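Local coordinates for protein putative PLP-dependent aminotransferase (Bacillus cereus ATCC 10987, PDB 3JU7) that is a putative pyridoxal phosphate-dependent aminotransferase of the DegT/DnrJ/EryC1 family, probably transferring amino groups between substrates, at residues A[208-220]-A[225-237]. Numbering follows the deposited sequence.
Sequences DIQRIKRMGNFGF and ECTMMGFNCKMSE. With ACT (acetate ion), chain F.
Phe231 is held through both of its backbone polar atoms. Phe231 N donates to Met215 O at 2.8 Å, and Phe231 O accepts from Phe218 N. Cys233 N donates to Gly216 O at 3.1 Å. Further along, Thr227 N gives a nearly straight bond to Gly219 O (3.0 Å). Gly219 sits in the type I' turn 217-220, with positive phi; its CA makes a CA-H...O contact, Gly219 CA to Met228 O, at 3.5 Å.

Asn232 OD1 takes two bonds from one residue. Lys234 N closes an Asx turn, and Lys234 NZ reaches the same oxygen from the opposite face of the amide. Bends at chi3 and chi4 (-83° and 76°) fold the lysine back to do this. Lys234 NZ also bonds OXT of an acetate, probably from the crystallisation liquor, at 2.8 Å. It bonds Asn33 of the same chain too, and forms a salt bridge to Glu197 of the second subunit, so it lies among carboxylate and amide oxygens.

The Phe218 ring lies beside Asn232, ring and amide planes 53° apart. Phe231 O sits over one ring face, and the acetate meets the ring edge. At the helix end, the selenomethionine side chains of Met215 and Met228 cross at about a right angle, with Met215 CG 3.8 Å from Met228 SE.

Asn232 ND2 bonds the pyridoxal phosphate-lysine side chain of the second subunit, and Trp97 of that subunit bonds Gly230 O. Helix 206-215 thus ends in a turn and returning loop that reaches the neighbour's cofactor, consistent with the shared active sites of fold-type I aminotransferase dimers.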
loop_
_atom_site.group_PDB
_atom_site.type_symbol
_atom_site.label_atom_id
_atom_site.label_comp_id
_atom_site.label_asym_id
_atom_site.label_seq_id
_atom_site.Cartn_x
_atom_site.Cartn_y
_atom_site.Cartn_z
ATOM N N ASP A 208 13.365 10.105 12.453
ATOM C CA ASP A 208 12.943 9.851 11.062
ATOM C C ASP A 208 11.901 8.730 10.954
ATOM O O ASP A 208 10.936 8.838 10.211
ATOM C CB ASP A 208 14.140 9.493 10.179
ATOM C CG ASP A 208 15.092 10.674 9.942
ATOM O OD1 ASP A 208 14.711 11.843 10.223
ATOM O OD2 ASP A 208 16.233 10.413 9.493
ATOM N N ILE A 209 12.114 7.661 11.697
ATOM C CA ILE A 209 11.159 6.554 11.771
ATOM C C ILE A 209 9.826 7.020 12.334
ATOM O O ILE A 209 8.796 6.641 11.813
ATOM C CB ILE A 209 11.710 5.374 12.617
ATOM C CG1 ILE A 209 12.929 4.769 11.889
ATOM C CG2 ILE A 209 10.617 4.314 12.919
ATOM C CD1 ILE A 209 12.634 4.050 10.637
ATOM N N GLN A 210 9.835 7.828 13.393
ATOM C CA GLN A 210 8.566 8.424 13.910
ATOM C C GLN A 210 7.824 9.194 12.808
ATOM O O GLN A 210 6.601 9.094 12.642
ATOM C CB GLN A 210 8.838 9.366 15.068
ATOM C CG GLN A 210 9.363 8.627 16.319
ATOM C CD GLN A 210 9.942 9.529 17.430
ATOM O OE1 GLN A 210 9.997 10.764 17.315
ATOM N NE2 GLN A 210 10.383 8.890 18.519
ATOM N N ARG A 211 8.591 9.944 12.037
ATOM C CA ARG A 211 8.000 10.718 10.965
ATOM C C ARG A 211 7.435 9.809 9.883
ATOM O O ARG A 211 6.331 10.044 9.402
ATOM C CB ARG A 211 9.038 11.696 10.398
ATOM C CG ARG A 211 8.449 12.722 9.545
ATOM C CD ARG A 211 9.296 13.964 9.510
ATOM N NE ARG A 211 9.153 14.688 10.749
ATOM C CZ ARG A 211 10.012 15.599 11.184
ATOM N NH1 ARG A 211 11.088 15.919 10.460
ATOM N NH2 ARG A 211 9.779 16.209 12.345
ATOM N N ILE A 212 8.169 8.764 9.504
ATOM C CA ILE A 212 7.670 7.843 8.475
ATOM C C ILE A 212 6.341 7.267 8.962
ATOM O O ILE A 212 5.422 7.058 8.173
ATOM C CB ILE A 212 8.637 6.648 8.192
ATOM C CG1 ILE A 212 9.784 7.076 7.293
ATOM C CG2 ILE A 212 7.848 5.463 7.533
ATOM C CD1 ILE A 212 9.549 6.959 5.822
ATOM N N LYS A 213 6.252 6.996 10.267
ATOM C CA LYS A 213 5.020 6.466 10.819
ATOM C C LYS A 213 3.852 7.391 10.512
ATOM O O LYS A 213 2.787 6.952 10.082
ATOM C CB LYS A 213 5.146 6.201 12.339
ATOM C CG LYS A 213 5.626 4.771 12.609
ATOM C CD LYS A 213 6.184 4.537 14.017
ATOM C CE LYS A 213 6.044 3.087 14.535
ATOM N NZ LYS A 213 5.535 2.066 13.548
ATOM N N ARG A 214 4.067 8.685 10.712
ATOM C CA ARG A 214 3.022 9.638 10.455
ATOM C C ARG A 214 2.715 9.697 8.967
ATOM O O ARG A 214 1.546 9.757 8.610
ATOM C CB ARG A 214 3.430 11.019 10.921
ATOM C CG ARG A 214 3.479 11.196 12.450
ATOM C CD ARG A 214 3.696 12.692 12.710
ATOM N NE ARG A 214 3.943 12.965 14.108
ATOM C CZ ARG A 214 3.863 14.159 14.675
ATOM N NH1 ARG A 214 3.533 15.229 13.974
ATOM N NH2 ARG A 214 4.075 14.268 15.976
HETATM N N MSE A 215 3.757 9.695 8.129
HETATM C CA MSE A 215 3.556 9.718 6.674
HETATM C C MSE A 215 2.664 8.571 6.168
HETATM O O MSE A 215 1.818 8.764 5.324
HETATM C CB MSE A 215 4.898 9.697 5.940
HETATM C CG MSE A 215 5.633 10.988 6.079
HETATM SE SE MSE A 215 7.373 10.944 5.247
HETATM C CE MSE A 215 6.806 10.388 3.389
ATOM N N GLY A 216 2.858 7.383 6.726
ATOM C CA GLY A 216 2.046 6.241 6.362
ATOM C C GLY A 216 0.632 6.252 6.921
ATOM O O GLY A 216 -0.126 5.330 6.650
ATOM N N ASN A 217 0.309 7.276 7.717
ATOM C CA ASN A 217 -1.022 7.528 8.258
ATOM C C ASN A 217 -1.395 8.963 7.889
ATOM O O ASN A 217 -1.721 9.792 8.752
ATOM C CB ASN A 217 -1.030 7.313 9.800
ATOM C CG ASN A 217 -2.431 7.455 10.422
ATOM O OD1 ASN A 217 -3.453 7.041 9.843
ATOM N ND2 ASN A 217 -2.474 8.026 11.607
ATOM N N PHE A 218 -1.296 9.264 6.587
ATOM C CA PHE A 218 -1.800 10.507 6.022
ATOM C C PHE A 218 -1.110 11.789 6.507
ATOM O O PHE A 218 -1.703 12.879 6.456
ATOM C CB PHE A 218 -3.325 10.603 6.267
ATOM C CG PHE A 218 -4.064 9.325 5.965
ATOM C CD1 PHE A 218 -4.331 8.965 4.654
ATOM C CD2 PHE A 218 -4.461 8.482 6.973
ATOM C CE1 PHE A 218 -4.987 7.805 4.356
ATOM C CE2 PHE A 218 -5.122 7.300 6.669
ATOM C CZ PHE A 218 -5.382 6.972 5.342
ATOM N N GLY A 219 0.136 11.690 6.957
ATOM C CA GLY A 219 0.821 12.873 7.499
ATOM C C GLY A 219 0.219 13.443 8.785
ATOM O O GLY A 219 0.437 14.610 9.119
ATOM N N PHE A 220 -0.558 12.627 9.490
ATOM C CA PHE A 220 -1.311 13.080 10.650
ATOM C C PHE A 220 -0.463 13.280 11.850
ATOM O O PHE A 220 0.370 12.453 12.135
ATOM C CB PHE A 220 -2.392 12.067 11.051
ATOM C CG PHE A 220 -3.612 12.099 10.199
ATOM C CD1 PHE A 220 -3.853 13.143 9.301
ATOM C CD2 PHE A 220 -4.581 11.100 10.344
ATOM C CE1 PHE A 220 -5.048 13.164 8.513
ATOM C CE2 PHE A 220 -5.750 11.107 9.566
ATOM C CZ PHE A 220 -5.983 12.140 8.663
ATOM N N GLU A 225 -4.603 15.747 11.978
ATOM C CA GLU A 225 -4.534 16.762 10.948
ATOM C C GLU A 225 -3.308 16.497 10.069
ATOM O O GLU A 225 -2.244 16.124 10.573
ATOM C CB GLU A 225 -4.403 18.141 11.581
ATOM C CG GLU A 225 -4.003 19.226 10.538
ATOM C CD GLU A 225 -4.186 20.655 11.021
ATOM O OE1 GLU A 225 -4.641 20.832 12.192
ATOM O OE2 GLU A 225 -3.886 21.578 10.207
ATOM N N CYS A 226 -3.439 16.759 8.781
ATOM C CA CYS A 226 -2.361 16.514 7.839
ATOM C C CYS A 226 -1.368 17.674 7.769
ATOM O O CYS A 226 -1.667 18.759 7.242
ATOM C CB CYS A 226 -2.917 16.307 6.434
ATOM S SG CYS A 226 -1.593 15.998 5.230
ATOM N N THR A 227 -0.158 17.425 8.245
ATOM C CA THR A 227 0.876 18.474 8.287
ATOM C C THR A 227 2.100 18.206 7.425
ATOM O O THR A 227 3.007 19.027 7.416
ATOM C CB THR A 227 1.382 18.665 9.698
ATOM O OG1 THR A 227 2.144 17.517 10.057
ATOM C CG2 THR A 227 0.218 18.863 10.652
HETATM N N MSE A 228 2.111 17.068 6.731
HETATM C CA MSE A 228 3.188 16.701 5.826
HETATM C C MSE A 228 2.695 15.714 4.748
HETATM O O MSE A 228 1.651 15.076 4.885
HETATM C CB MSE A 228 4.316 16.024 6.610
HETATM C CG MSE A 228 3.877 14.758 7.364
HETATM SE SE MSE A 228 5.316 13.957 8.451
HETATM C CE MSE A 228 6.774 14.239 7.297
HETATM N N MSE A 229 3.482 15.562 3.706
HETATM C CA MSE A 229 3.202 14.606 2.647
HETATM C C MSE A 229 3.030 13.219 3.260
HETATM O O MSE A 229 3.686 12.864 4.232
HETATM C CB MSE A 229 4.358 14.592 1.644
HETATM C CG MSE A 229 4.116 13.804 0.395
HETATM SE SE MSE A 229 2.511 14.448 -0.419
HETATM C CE MSE A 229 2.621 13.305 -2.029
ATOM N N GLY A 230 2.097 12.455 2.719
ATOM C CA GLY A 230 1.782 11.157 3.257
ATOM C C GLY A 230 0.758 10.411 2.443
ATOM O O GLY A 230 0.276 10.870 1.383
ATOM N N PHE A 231 0.434 9.240 2.947
ATOM C CA PHE A 231 -0.532 8.382 2.286
ATOM C C PHE A 231 -0.907 7.273 3.257
ATOM O O PHE A 231 -0.773 7.448 4.481
ATOM C CB PHE A 231 -0.000 7.904 0.902
ATOM C CG PHE A 231 1.342 7.205 0.924
ATOM C CD1 PHE A 231 1.932 6.742 2.087
ATOM C CD2 PHE A 231 1.958 6.891 -0.267
ATOM C CE1 PHE A 231 3.147 6.055 2.061
ATOM C CE2 PHE A 231 3.179 6.194 -0.285
ATOM C CZ PHE A 231 3.770 5.780 0.887
ATOM N N ASN A 232 -1.388 6.148 2.755
ATOM C CA ASN A 232 -1.651 4.979 3.617
ATOM C C ASN A 232 -0.738 3.855 3.239
ATOM O O ASN A 232 -0.875 3.312 2.121
ATOM C CB ASN A 232 -3.067 4.452 3.423
ATOM C CG ASN A 232 -3.453 3.362 4.433
ATOM O OD1 ASN A 232 -2.636 2.932 5.273
ATOM N ND2 ASN A 232 -4.750 2.953 4.392
ATOM N N CYS A 233 0.173 3.510 4.136
ATOM C CA CYS A 233 0.983 2.303 3.966
ATOM C C CYS A 233 1.037 1.530 5.269
ATOM O O CYS A 233 2.010 0.853 5.540
ATOM C CB CYS A 233 2.390 2.643 3.474
ATOM S SG CYS A 233 3.434 3.515 4.726
ATOM N N LYS A 234 -0.052 1.621 6.043
ATOM C CA LYS A 234 -0.209 0.888 7.290
ATOM C C LYS A 234 -0.394 -0.611 7.041
ATOM O O LYS A 234 -1.157 -1.024 6.184
ATOM C CB LYS A 234 -1.400 1.437 8.112
ATOM C CG LYS A 234 -1.248 2.923 8.452
ATOM C CD LYS A 234 -2.430 3.562 9.102
ATOM C CE LYS A 234 -3.510 4.029 8.154
ATOM N NZ LYS A 234 -4.339 2.988 7.624
HETATM N N MSE A 235 0.311 -1.374 7.857
HETATM C CA MSE A 235 0.187 -2.814 7.932
HETATM C C MSE A 235 -0.895 -3.194 8.956
HETATM O O MSE A 235 -0.890 -2.729 10.107
HETATM C CB MSE A 235 1.535 -3.436 8.344
HETATM C CG MSE A 235 1.461 -4.925 8.654
HETATM SE SE MSE A 235 3.085 -5.803 9.189
HETATM C CE MSE A 235 3.895 -5.722 7.454
ATOM N N SER A 236 -1.806 -4.068 8.537
ATOM C CA SER A 236 -2.828 -4.574 9.449
ATOM C C SER A 236 -2.271 -5.372 10.652
ATOM O O SER A 236 -1.127 -5.852 10.657
ATOM C CB SER A 236 -3.904 -5.395 8.704
ATOM O OG SER A 236 -3.471 -6.690 8.371
ATOM N N GLU A 237 -3.106 -5.499 11.673
ATOM C CA GLU A 237 -2.805 -6.386 12.826
ATOM C C GLU A 237 -2.673 -7.858 12.383
ATOM O O GLU A 237 -1.892 -8.621 12.910
ATOM C CB GLU A 237 -3.928 -6.263 13.824
ATOM C CG GLU A 237 -3.923 -4.957 14.634
ATOM C CD GLU A 237 -2.712 -4.864 15.581
ATOM O OE1 GLU A 237 -1.592 -4.486 15.149
ATOM O OE2 GLU A 237 -2.894 -5.167 16.755
HETATM C C ACT F . -7.324 4.853 7.641
HETATM O O ACT F . -6.713 4.995 8.754
HETATM O OXT ACT F . -6.724 4.227 6.736
HETATM C CH3 ACT F . -8.715 5.360 7.404
#